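Local coordinates for protein 5-oxoprolinase subunit A (Thermus thermophilus, PDB 2DFA) that probably catalyses the ATP-dependent cleavage of 5-oxoproline to L-glutamate, as subunit A of a complex with PxpB and PxpC, at residues A[6-11]-A[60-65]; A[36-41]-A[69-74]; A[86-91]-A[129-134]; A[120-125]-A[150-155]. All coordinates share one frame; numbering follows the deposited sequence.

Contact 1 of 4, residues A[6-11]-A[60-65]; sequences NADAGE and GAHPGF
At the C-terminal ends of the parallel strands of this alpha/beta fold, Asp8 and His62 meet in a possible metal site, empty in this model. Their donor atoms and those of His111 face one common point, which is consistent with such a site but does not confirm it. Strands 2-9 and 58-62 are not direct neighbours. Strand 30-34 runs between them and pairs with both, so the contact is made by side chains alone. The backbones stay apart: Asp8 CA and His62 CA are separated by 7.5 Å. Asp8 OD1 lies over one face of the imidazole, 2.9 Å from His62 NE2. The angle is too poor for a hydrogen bond. The carboxylate plane is tilted 26° from the ring plane, and the acid lies over the NE2 end of the imidazole. OD1 is bonded instead to Asn32 ND2. His62 CG is anti to the backbone N (chi1 -160°), which swings the ring across toward Asp8. Its other nitrogen, ND1, is hydrogen-bonded to Lys109 O, and this fixes the rotation of the ring. NE2 is thereby left on the side of Asp8. An alanine in place of His62 would probably cost the possible metal site one donor, NE2, leave Lys109 O without its side-chain mate and open a gap over the Asp8 carboxylate. Glu11 comes in from the loop after strand 2-9. Its OE2 is held by His38 NE2 and stands at the edge of the His62 ring, near its plane, 3.9 Å from His62 CD2.

Contact 2 of 4, residues A[36-41]-A[69-74]; sequences GFHGGS and VGFGRR
His38 and Phe71 form a T-shaped (edge-to-face) aromatic pair. The imidazole points its edge at the face of the phenyl ring, with the planes at 82° and the centroids of the His38 and Phe71 rings 5.4 Å apart. His38 CD2 sits above the centre of the phenyl ring, 4.2 Å from Phe71 CE1. Phe71 CB points away from the 36-41 loop, but with CG anti to the backbone N (chi1 -161°) the ring turns back toward it. It also reaches the His38 backbone: His38 O lies 3.1 Å from Phe71 CD1. That carbonyl oxygen is buried and has no hydrogen-bonding partner in the model. Beside the rings, His38 CB packs 3.5 Å from Gly72 N. A CB on Gly72 would clash with His38 CB, and the positive phi of this residue also suits glycine. Gly72 belongs to a type I' turn from Gly70 to Arg73, closed by a 3.0 Å bond from Arg73 N to Gly70 O. With His38 NE2 taken by Glu11, His111 stacks on the His38 ring and bonds through its own NE2 to Phe71 O. His111 belongs to the possible metal site, so this contact would be part of its second shell. Ala15 of a second subunit packs on Phe71. Two loops are joined here: one leads from strand 30-34 into helix 42-54, the other lies on the way from strand 58-62 to helix 80-100.

Contact 3 of 4, residues A[86-91]-A[129-134]; sequences DVLYQI and ALAVKA
Ala131 CB packs against Val87, with Val87 CG1 at 3.7 Å. Leu88 leans in beside it, its CG 4.1 Å from Ala131 CB and its CD2 3.5 Å from Ala131 O. The methyl of Ala131 thus meets two side chains of the other helix. Val87 CG1 is anti to the backbone N (chi1 171°), and this is the branch that touches the alanine. One turn further on, Ile91 CD1 meets Val132 CG2 at 3.8 Å. These two side chains cross at about a right angle. Val132 CB points away from the other helix, but its CG2 branch still reaches the isoleucine tip. The contact is buried and apolar. It joins helices 80-100 and 122-135, two of those that pack round the parallel sheet of this alpha/beta fold. Their segment axes approach to 8.8 Å, and their directions differ by 40°. The small Ala131 lies where the backbones come nearest, its CA 5.4 Å from Leu88 CA. Outside this layer, Phe135 touches both Leu88 and Ile91, and Tyr84 touches Ala131 and Ala134. On a different side of helix 80-100, Gln90 NE2 bonds to Asp86 O one turn back, at 3.2 Å and from above the carbonyl plane, and also to Gly64 O, in the loop after strand 58-62. Ala100 of a neighbouring subunit packs on Leu88 and Ala134, and Tyr89 OH bonds to Cys35 O of the same neighbour.

Contact 4 of 4, residues A[120-125]-A[150-155]; sequences RDRETA and EEEARK
Arg122 forms salt bridges with Glu151 and Glu152, the core of a network that also takes in Lys155 and joins the start of helix 122-135 to helix 148-155. The guanidinium grips Glu151 OE1 end-on, with NH2 at 2.7 Å and NH1 at 3.1 Å. The oxygen lies in the guanidinium plane, but both nitrogens approach it from the same face of the carboxylate. NH1 also bonds to Glu152 OE2, at 2.7 Å, through the anti lone pair of that oxygen. Here the two planes stand at 83° to each other. Glu152 is bent at chi2 (-55°), which brings its carboxylate back to NH1. Lys155 NZ meets the syn side of Glu152 OE2, at 3.3 Å. An alanine in place of Glu152 would probably leave Lys155 NZ without this partner and Arg122 NH1 with Glu151 alone, so that the two like charges, 4.6 Å apart at NH1 and NZ, are less well balanced. Asp121 is the N-cap of helix 122-135: its OD2 accepts from Thr124 N and Thr124 OG1. Beside the salt bridges the helices touch through carbon, and Ala125 CB lies 3.9 Å from Glu152 CB.

Overall arrangement
Contacts 1 and 2 lie around the possible metal site, their centres 10 Å apart. Contact 1 supplies Asp8 and His62 of that pattern. Contact 2 is one shell out and is joined to it by the probable hydrogen bond between Glu11 OE2 and His38 NE2, 3.1 Å. Helix 80-100 of contact 3 lies against strand 58-62 of contact 1, with Ile91 CG1 4.1 Å from Ala61 CB. Phe37 of contact 2 packs on Asp86, Tyr89 and Gln90 of the same helix. Contacts 3 and 4 share helix 122-135, where Ala129 CB packs 4.1 Å from Ala153 CA. Contact 4 is the outlier, centred about 20 Å from the centre of contact 1 and 23 Å from that of contact 2. Contacts 2 and 3 both touch the fourth subunit.

Contact 1 of 4, residues A[6-11]-A[60-65]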
loop_
_atom_site.group_PDB
_atom_site.type_symbol
_atom_site.label_atom_id
_atom_site.label_comp_id
_atom_site.label_asym_id
_atom_site.label_seq_id
_atom_site.Cartn_x
_atom_site.Cartn_y
_atom_site.Cartn_z
ATOM N N ASN A 6 14.158 -0.223 -26.949
ATOM C CA ASN A 6 13.591 -0.580 -25.657
ATOM C C ASN A 6 12.329 0.208 -25.325
ATOM O O ASN A 6 12.137 1.337 -25.779
ATOM C CB ASN A 6 14.634 -0.388 -24.546
ATOM C CG ASN A 6 14.682 1.037 -24.017
ATOM O OD1 ASN A 6 13.816 1.455 -23.245
ATOM N ND2 ASN A 6 15.694 1.790 -24.436
ATOM N N ALA A 7 11.457 -0.412 -24.540
ATOM C CA ALA A 7 10.216 0.225 -24.127
ATOM C C ALA A 7 9.844 -0.289 -22.743
ATOM O O ALA A 7 10.197 -1.412 -22.369
ATOM C CB ALA A 7 9.107 -0.095 -25.117
ATOM N N ASP A 8 9.142 0.538 -21.976
ATOM C CA ASP A 8 8.720 0.125 -20.649
ATOM C C ASP A 8 7.552 -0.824 -20.837
ATOM O O ASP A 8 6.825 -0.732 -21.834
ATOM C CB ASP A 8 8.278 1.331 -19.812
ATOM C CG ASP A 8 9.349 2.397 -19.715
ATOM O OD1 ASP A 8 10.545 2.044 -19.625
ATOM O OD2 ASP A 8 8.990 3.594 -19.713
ATOM N N ALA A 9 7.370 -1.734 -19.884
ATOM C CA ALA A 9 6.284 -2.703 -19.953
ATOM C C ALA A 9 6.017 -3.326 -18.586
ATOM O O ALA A 9 6.741 -3.065 -17.625
ATOM C CB ALA A 9 6.626 -3.795 -20.954
ATOM N N GLY A 10 4.973 -4.147 -18.520
ATOM C CA GLY A 10 4.604 -4.813 -17.281
ATOM C C GLY A 10 4.223 -3.842 -16.170
ATOM O O GLY A 10 4.389 -4.140 -14.992
ATOM N N GLU A 11 3.692 -2.684 -16.538
ATOM C CA GLU A 11 3.328 -1.695 -15.529
ATOM C C GLU A 11 1.908 -1.831 -14.980
ATOM O O GLU A 11 1.513 -1.089 -14.073
ATOM C CB GLU A 11 3.589 -0.293 -16.088
ATOM C CG GLU A 11 4.996 -0.195 -16.671
ATOM C CD GLU A 11 5.474 1.224 -16.893
ATOM O OE1 GLU A 11 5.040 1.859 -17.878
ATOM O OE2 GLU A 11 6.296 1.699 -16.081
ATOM N N GLY A 60 14.753 -6.367 -18.703
ATOM C CA GLY A 60 15.586 -5.655 -17.752
ATOM C C GLY A 60 14.681 -5.111 -16.657
ATOM O O GLY A 60 13.464 -5.046 -16.839
ATOM N N ALA A 61 15.266 -4.718 -15.527
ATOM C CA ALA A 61 14.484 -4.179 -14.413
ATOM C C ALA A 61 14.257 -2.682 -14.573
ATOM O O ALA A 61 15.139 -1.946 -15.014
ATOM C CB ALA A 61 15.192 -4.463 -13.085
ATOM N N HIS A 62 13.061 -2.240 -14.199
ATOM C CA HIS A 62 12.670 -0.842 -14.291
ATOM C C HIS A 62 12.268 -0.397 -12.873
ATOM O O HIS A 62 11.106 -0.115 -12.608
ATOM C CB HIS A 62 11.482 -0.733 -15.257
ATOM C CG HIS A 62 11.256 0.638 -15.813
ATOM N ND1 HIS A 62 12.282 1.518 -16.078
ATOM C CD2 HIS A 62 10.122 1.248 -16.239
ATOM C CE1 HIS A 62 11.795 2.607 -16.646
ATOM N NE2 HIS A 62 10.486 2.466 -16.755
ATOM N N PRO A 63 13.239 -0.340 -11.943
ATOM C CA PRO A 63 12.943 0.070 -10.564
ATOM C C PRO A 63 12.519 1.529 -10.411
ATOM O O PRO A 63 12.984 2.409 -11.138
ATOM C CB PRO A 63 14.241 -0.248 -9.827
ATOM C CG PRO A 63 15.292 0.017 -10.883
ATOM C CD PRO A 63 14.672 -0.655 -12.105
ATOM N N GLY A 64 11.620 1.776 -9.463
ATOM C CA GLY A 64 11.151 3.130 -9.238
ATOM C C GLY A 64 10.932 3.457 -7.770
ATOM O O GLY A 64 11.179 2.629 -6.888
ATOM N N PHE A 65 10.482 4.681 -7.513
ATOM C CA PHE A 65 10.191 5.131 -6.155
ATOM C C PHE A 65 8.977 4.377 -5.614
ATOM O O PHE A 65 8.136 3.890 -6.380
ATOM C CB PHE A 65 9.847 6.629 -6.140
ATOM C CG PHE A 65 11.040 7.547 -6.178
ATOM C CD1 PHE A 65 12.136 7.331 -5.347
ATOM C CD2 PHE A 65 11.031 8.679 -6.992
ATOM C CE1 PHE A 65 13.205 8.233 -5.327
ATOM C CE2 PHE A 65 12.091 9.584 -6.979
ATOM C CZ PHE A 65 13.180 9.362 -6.145
#

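Contact 2 of 4, residues A[36-41]-A[69-74]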
loop_
_atom_site.group_PDB
_atom_site.type_symbol
_atom_site.label_atom_id
_atom_site.label_comp_id
_atom_site.label_asym_id
_atom_site.label_seq_id
_atom_site.Cartn_x
_atom_site.Cartn_y
_atom_site.Cartn_z
ATOM N N GLY A 36 6.859 -3.700 -9.070
ATOM C CA GLY A 36 5.931 -3.649 -7.950
ATOM C C GLY A 36 5.857 -2.381 -7.115
ATOM O O GLY A 36 5.018 -2.294 -6.215
ATOM N N PHE A 37 6.704 -1.399 -7.398
ATOM C CA PHE A 37 6.693 -0.150 -6.627
ATOM C C PHE A 37 5.853 0.962 -7.257
ATOM O O PHE A 37 5.052 1.602 -6.570
ATOM C CB PHE A 37 8.127 0.355 -6.414
ATOM C CG PHE A 37 8.835 -0.285 -5.246
ATOM C CD1 PHE A 37 8.727 -1.650 -5.003
ATOM C CD2 PHE A 37 9.634 0.486 -4.400
ATOM C CE1 PHE A 37 9.406 -2.246 -3.931
ATOM C CE2 PHE A 37 10.321 -0.096 -3.324
ATOM C CZ PHE A 37 10.206 -1.457 -3.090
ATOM N N HIS A 38 6.051 1.207 -8.550
ATOM C CA HIS A 38 5.260 2.229 -9.203
ATOM C C HIS A 38 4.271 1.584 -10.159
ATOM O O HIS A 38 3.452 2.244 -10.785
ATOM C CB HIS A 38 6.209 3.147 -9.975
ATOM C CG HIS A 38 6.825 2.390 -11.122
ATOM N ND1 HIS A 38 7.948 1.639 -11.001
ATOM C CD2 HIS A 38 6.392 2.332 -12.452
ATOM C CE1 HIS A 38 8.185 1.141 -12.231
ATOM N NE2 HIS A 38 7.270 1.538 -13.118
ATOM N N GLY A 39 4.339 0.260 -10.214
ATOM C CA GLY A 39 3.446 -0.525 -11.043
ATOM C C GLY A 39 3.969 -1.948 -11.087
ATOM O O GLY A 39 4.985 -2.255 -10.460
ATOM N N GLY A 40 3.278 -2.818 -11.818
ATOM C CA GLY A 40 3.712 -4.200 -11.924
ATOM C C GLY A 40 3.482 -5.103 -10.715
ATOM O O GLY A 40 4.431 -5.441 -10.003
ATOM N N SER A 41 2.235 -5.494 -10.466
ATOM C CA SER A 41 1.936 -6.404 -9.356
ATOM C C SER A 41 2.547 -7.760 -9.736
ATOM O O SER A 41 2.817 -8.009 -10.913
ATOM C CB SER A 41 0.426 -6.532 -9.167
ATOM O OG SER A 41 -0.190 -6.957 -10.369
ATOM N N VAL A 69 0.383 5.200 -6.300
ATOM C CA VAL A 69 -0.640 6.132 -6.748
ATOM C C VAL A 69 -0.049 7.193 -7.665
ATOM O O VAL A 69 -0.716 7.657 -8.591
ATOM C CB VAL A 69 -1.378 6.797 -5.539
ATOM C CG1 VAL A 69 -0.446 7.736 -4.787
ATOM C CG2 VAL A 69 -2.614 7.538 -6.029
ATOM N N GLY A 70 1.209 7.561 -7.427
ATOM C CA GLY A 70 1.851 8.566 -8.261
ATOM C C GLY A 70 2.581 7.975 -9.461
ATOM O O GLY A 70 3.191 8.704 -10.253
ATOM N N PHE A 71 2.519 6.655 -9.587
ATOM C CA PHE A 71 3.167 5.924 -10.681
ATOM C C PHE A 71 4.673 6.188 -10.728
ATOM O O PHE A 71 5.295 6.140 -11.797
ATOM C CB PHE A 71 2.532 6.303 -12.027
ATOM C CG PHE A 71 2.805 5.309 -13.128
ATOM C CD1 PHE A 71 2.306 4.009 -13.048
ATOM C CD2 PHE A 71 3.552 5.673 -14.248
ATOM C CE1 PHE A 71 2.548 3.081 -14.070
ATOM C CE2 PHE A 71 3.799 4.755 -15.274
ATOM C CZ PHE A 71 3.294 3.456 -15.183
ATOM N N GLY A 72 5.251 6.458 -9.560
ATOM C CA GLY A 72 6.675 6.729 -9.463
ATOM C C GLY A 72 7.125 7.924 -10.287
ATOM O O GLY A 72 8.292 8.025 -10.651
ATOM N N ARG A 73 6.201 8.832 -10.580
ATOM C CA ARG A 73 6.518 10.016 -11.379
ATOM C C ARG A 73 6.771 11.245 -10.515
ATOM O O ARG A 73 6.999 12.339 -11.035
ATOM C CB ARG A 73 5.365 10.320 -12.334
ATOM C CG ARG A 73 5.011 9.192 -13.285
ATOM C CD ARG A 73 6.024 9.070 -14.403
ATOM N NE ARG A 73 5.523 8.246 -15.501
ATOM C CZ ARG A 73 6.185 8.027 -16.633
ATOM N NH1 ARG A 73 7.382 8.573 -16.820
ATOM N NH2 ARG A 73 5.652 7.261 -17.578
ATOM N N ARG A 74 6.729 11.071 -9.199
ATOM C CA ARG A 74 6.929 12.192 -8.292
ATOM C C ARG A 74 8.220 12.100 -7.489
ATOM O O ARG A 74 8.531 11.062 -6.909
ATOM C CB ARG A 74 5.725 12.301 -7.346
ATOM C CG ARG A 74 4.399 12.425 -8.097
ATOM C CD ARG A 74 3.202 12.622 -7.175
ATOM N NE ARG A 74 2.938 11.467 -6.318
ATOM C CZ ARG A 74 1.874 11.366 -5.529
ATOM N NH1 ARG A 74 0.982 12.352 -5.502
ATOM N NH2 ARG A 74 1.700 10.295 -4.761
#

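Contact 3 of 4, residues A[86-91]-A[129-134]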
loop_
_atom_site.group_PDB
_atom_site.type_symbol
_atom_site.label_atom_id
_atom_site.label_comp_id
_atom_site.label_asym_id
_atom_site.label_seq_id
_atom_site.Cartn_x
_atom_site.Cartn_y
_atom_site.Cartn_z
ATOM N N ASP A 86 15.776 -0.155 -1.874
ATOM C CA ASP A 86 14.601 -0.255 -2.738
ATOM C C ASP A 86 14.947 -0.842 -4.104
ATOM O O ASP A 86 14.207 -1.670 -4.634
ATOM C CB ASP A 86 13.962 1.120 -2.906
ATOM C CG ASP A 86 13.185 1.546 -1.677
ATOM O OD1 ASP A 86 13.188 0.787 -0.681
ATOM O OD2 ASP A 86 12.569 2.631 -1.709
ATOM N N VAL A 87 16.068 -0.412 -4.671
ATOM C CA VAL A 87 16.500 -0.924 -5.971
ATOM C C VAL A 87 16.859 -2.404 -5.871
ATOM O O VAL A 87 16.487 -3.199 -6.740
ATOM C CB VAL A 87 17.705 -0.124 -6.518
ATOM C CG1 VAL A 87 18.287 -0.809 -7.770
ATOM C CG2 VAL A 87 17.252 1.291 -6.866
ATOM N N LEU A 88 17.579 -2.786 -4.819
ATOM C CA LEU A 88 17.946 -4.195 -4.645
ATOM C C LEU A 88 16.701 -5.071 -4.552
ATOM O O LEU A 88 16.607 -6.122 -5.189
ATOM C CB LEU A 88 18.757 -4.398 -3.364
ATOM C CG LEU A 88 20.276 -4.458 -3.467
ATOM C CD1 LEU A 88 20.862 -4.734 -2.087
ATOM C CD2 LEU A 88 20.679 -5.560 -4.438
ATOM N N TYR A 89 15.758 -4.631 -3.724
ATOM C CA TYR A 89 14.510 -5.343 -3.511
ATOM C C TYR A 89 13.797 -5.589 -4.838
ATOM O O TYR A 89 13.350 -6.696 -5.119
ATOM C CB TYR A 89 13.606 -4.509 -2.583
ATOM C CG TYR A 89 12.292 -5.158 -2.218
ATOM C CD1 TYR A 89 11.226 -5.203 -3.128
ATOM C CD2 TYR A 89 12.109 -5.735 -0.960
ATOM C CE1 TYR A 89 10.017 -5.802 -2.795
ATOM C CE2 TYR A 89 10.904 -6.343 -0.615
ATOM C CZ TYR A 89 9.862 -6.375 -1.534
ATOM O OH TYR A 89 8.681 -6.989 -1.203
ATOM N N GLN A 90 13.687 -4.538 -5.642
ATOM C CA GLN A 90 12.995 -4.625 -6.923
ATOM C C GLN A 90 13.700 -5.510 -7.938
ATOM O O GLN A 90 13.067 -6.332 -8.598
ATOM C CB GLN A 90 12.792 -3.222 -7.482
ATOM C CG GLN A 90 11.780 -2.410 -6.660
ATOM C CD GLN A 90 11.602 -0.998 -7.166
ATOM O OE1 GLN A 90 10.882 -0.760 -8.138
ATOM N NE2 GLN A 90 12.259 -0.047 -6.512
ATOM N N ILE A 91 15.009 -5.340 -8.067
ATOM C CA ILE A 91 15.774 -6.159 -9.006
ATOM C C ILE A 91 15.623 -7.622 -8.617
ATOM O O ILE A 91 15.424 -8.485 -9.468
ATOM C CB ILE A 91 17.275 -5.787 -8.984
ATOM C CG1 ILE A 91 17.476 -4.418 -9.634
ATOM C CG2 ILE A 91 18.095 -6.865 -9.697
ATOM C CD1 ILE A 91 18.906 -3.902 -9.518
ATOM N N ALA A 129 23.703 2.543 -8.744
ATOM C CA ALA A 129 24.842 1.833 -9.300
ATOM C C ALA A 129 25.355 0.746 -8.358
ATOM O O ALA A 129 25.604 -0.380 -8.788
ATOM C CB ALA A 129 25.957 2.827 -9.625
ATOM N N LEU A 130 25.510 1.070 -7.076
ATOM C CA LEU A 130 25.996 0.081 -6.117
ATOM C C LEU A 130 25.014 -1.064 -5.893
ATOM O O LEU A 130 25.426 -2.207 -5.707
ATOM C CB LEU A 130 26.352 0.753 -4.787
ATOM C CG LEU A 130 27.565 1.692 -4.901
ATOM C CD1 LEU A 130 27.927 2.248 -3.526
ATOM C CD2 LEU A 130 28.752 0.928 -5.502
ATOM N N ALA A 131 23.717 -0.767 -5.911
ATOM C CA ALA A 131 22.704 -1.810 -5.739
ATOM C C ALA A 131 22.822 -2.798 -6.892
ATOM O O ALA A 131 22.844 -4.012 -6.683
ATOM C CB ALA A 131 21.295 -1.200 -5.723
ATOM N N VAL A 132 22.887 -2.271 -8.109
ATOM C CA VAL A 132 23.017 -3.116 -9.297
ATOM C C VAL A 132 24.310 -3.924 -9.236
ATOM O O VAL A 132 24.317 -5.120 -9.527
ATOM C CB VAL A 132 23.030 -2.270 -10.587
ATOM C CG1 VAL A 132 23.385 -3.149 -11.796
ATOM C CG2 VAL A 132 21.668 -1.621 -10.790
ATOM N N LYS A 133 25.403 -3.266 -8.856
ATOM C CA LYS A 133 26.700 -3.935 -8.775
ATOM C C LYS A 133 26.708 -5.034 -7.715
ATOM O O LYS A 133 27.277 -6.106 -7.928
ATOM C CB LYS A 133 27.812 -2.924 -8.465
ATOM C CG LYS A 133 29.215 -3.534 -8.513
ATOM C CD LYS A 133 30.293 -2.525 -8.148
ATOM C CE LYS A 133 31.692 -3.093 -8.406
ATOM N NZ LYS A 133 32.748 -2.081 -8.137
ATOM N N ALA A 134 26.078 -4.762 -6.575
ATOM C CA ALA A 134 26.017 -5.729 -5.483
ATOM C C ALA A 134 25.229 -6.978 -5.875
ATOM O O ALA A 134 25.520 -8.075 -5.396
ATOM C CB ALA A 134 25.385 -5.080 -4.237
#

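Contact 4 of 4, residues A[120-125]-A[150-155]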
loop_
_atom_site.group_PDB
_atom_site.type_symbol
_atom_site.label_atom_id
_atom_site.label_comp_id
_atom_site.label_asym_id
_atom_site.label_seq_id
_atom_site.Cartn_x
_atom_site.Cartn_y
_atom_site.Cartn_z
ATOM N N ARG A 120 20.525 14.040 -11.903
ATOM C CA ARG A 120 21.009 15.292 -11.324
ATOM C C ARG A 120 21.536 15.167 -9.895
ATOM O O ARG A 120 22.059 16.136 -9.340
ATOM C CB ARG A 120 19.903 16.351 -11.364
ATOM C CG ARG A 120 18.619 15.943 -10.666
ATOM C CD ARG A 120 17.539 17.005 -10.828
ATOM N NE ARG A 120 16.221 16.512 -10.430
ATOM C CZ ARG A 120 15.864 16.221 -9.182
ATOM N NH1 ARG A 120 16.724 16.376 -8.182
ATOM N NH2 ARG A 120 14.643 15.762 -8.936
ATOM N N ASP A 121 21.413 13.984 -9.303
ATOM C CA ASP A 121 21.871 13.779 -7.930
ATOM C C ASP A 121 22.881 12.639 -7.816
ATOM O O ASP A 121 22.523 11.466 -7.930
ATOM C CB ASP A 121 20.671 13.505 -7.020
ATOM C CG ASP A 121 21.058 13.427 -5.561
ATOM O OD1 ASP A 121 21.655 14.402 -5.060
ATOM O OD2 ASP A 121 20.770 12.399 -4.918
ATOM N N ARG A 122 24.141 12.991 -7.572
ATOM C CA ARG A 122 25.212 12.004 -7.465
ATOM C C ARG A 122 25.008 10.907 -6.430
ATOM O O ARG A 122 25.336 9.752 -6.692
ATOM C CB ARG A 122 26.555 12.694 -7.198
ATOM C CG ARG A 122 27.160 13.383 -8.416
ATOM C CD ARG A 122 28.550 13.925 -8.100
ATOM N NE ARG A 122 29.111 14.683 -9.218
ATOM C CZ ARG A 122 29.624 14.140 -10.321
ATOM N NH1 ARG A 122 29.659 12.822 -10.470
ATOM N NH2 ARG A 122 30.106 14.924 -11.277
ATOM N N GLU A 123 24.490 11.253 -5.253
ATOM C CA GLU A 123 24.271 10.239 -4.225
ATOM C C GLU A 123 23.220 9.216 -4.640
ATOM O O GLU A 123 23.357 8.025 -4.359
ATOM C CB GLU A 123 23.871 10.885 -2.897
ATOM C CG GLU A 123 25.042 11.533 -2.171
ATOM C CD GLU A 123 26.139 10.533 -1.862
ATOM O OE1 GLU A 123 25.920 9.660 -0.992
ATOM O OE2 GLU A 123 27.216 10.607 -2.502
ATOM N N THR A 124 22.168 9.681 -5.304
ATOM C CA THR A 124 21.119 8.781 -5.761
ATOM C C THR A 124 21.684 7.899 -6.868
ATOM O O THR A 124 21.476 6.692 -6.880
ATOM C CB THR A 124 19.920 9.559 -6.328
ATOM O OG1 THR A 124 19.273 10.274 -5.271
ATOM C CG2 THR A 124 18.923 8.602 -6.973
ATOM N N ALA A 125 22.393 8.520 -7.804
ATOM C CA ALA A 125 23.000 7.790 -8.916
ATOM C C ALA A 125 23.943 6.708 -8.393
ATOM O O ALA A 125 23.926 5.574 -8.865
ATOM C CB ALA A 125 23.765 8.754 -9.815
ATOM N N GLU A 150 25.631 8.894 -15.559
ATOM C CA GLU A 150 26.560 8.092 -16.352
ATOM C C GLU A 150 27.892 8.041 -15.604
ATOM O O GLU A 150 28.546 7.001 -15.532
ATOM C CB GLU A 150 26.785 8.722 -17.728
ATOM C CG GLU A 150 27.594 7.836 -18.666
ATOM C CD GLU A 150 28.138 8.576 -19.878
ATOM O OE1 GLU A 150 27.460 9.496 -20.376
ATOM O OE2 GLU A 150 29.242 8.220 -20.343
ATOM N N GLU A 151 28.278 9.181 -15.037
ATOM C CA GLU A 151 29.531 9.293 -14.294
ATOM C C GLU A 151 29.639 8.342 -13.112
ATOM O O GLU A 151 30.628 7.610 -12.979
ATOM C CB GLU A 151 29.715 10.721 -13.785
ATOM C CG GLU A 151 30.021 11.748 -14.857
ATOM C CD GLU A 151 30.214 13.137 -14.273
ATOM O OE1 GLU A 151 30.976 13.268 -13.286
ATOM O OE2 GLU A 151 29.613 14.097 -14.802
ATOM N N GLU A 152 28.635 8.355 -12.241
ATOM C CA GLU A 152 28.667 7.488 -11.067
ATOM C C GLU A 152 28.623 6.016 -11.455
ATOM O O GLU A 152 29.247 5.178 -10.804
ATOM C CB GLU A 152 27.510 7.825 -10.123
ATOM C CG GLU A 152 27.606 9.217 -9.514
ATOM C CD GLU A 152 28.927 9.456 -8.797
ATOM O OE1 GLU A 152 29.398 8.544 -8.088
ATOM O OE2 GLU A 152 29.491 10.562 -8.928
ATOM N N ALA A 153 27.884 5.703 -12.515
ATOM C CA ALA A 153 27.793 4.330 -12.980
ATOM C C ALA A 153 29.182 3.853 -13.400
ATOM O O ALA A 153 29.578 2.735 -13.091
ATOM C CB ALA A 153 26.826 4.233 -14.157
ATOM N N ARG A 154 29.922 4.708 -14.096
ATOM C CA ARG A 154 31.267 4.347 -14.539
ATOM C C ARG A 154 32.217 4.269 -13.352
ATOM O O ARG A 154 33.048 3.364 -13.270
ATOM C CB ARG A 154 31.787 5.362 -15.564
ATOM C CG ARG A 154 31.049 5.332 -16.902
ATOM C CD ARG A 154 31.628 6.352 -17.875
ATOM N NE ARG A 154 30.953 6.350 -19.172
ATOM C CZ ARG A 154 31.067 5.384 -20.080
ATOM N NH1 ARG A 154 31.831 4.326 -19.844
ATOM N NH2 ARG A 154 30.418 5.481 -21.231
ATOM N N LYS A 155 32.091 5.212 -12.425
ATOM C CA LYS A 155 32.948 5.217 -11.245
ATOM C C LYS A 155 32.721 3.954 -10.420
ATOM O O LYS A 155 33.639 3.468 -9.755
ATOM C CB LYS A 155 32.679 6.466 -10.392
ATOM C CG LYS A 155 33.282 7.749 -10.965
ATOM C CD LYS A 155 32.787 9.009 -10.250
ATOM C CE LYS A 155 33.200 9.056 -8.784
ATOM N NZ LYS A 155 32.645 10.268 -8.104
#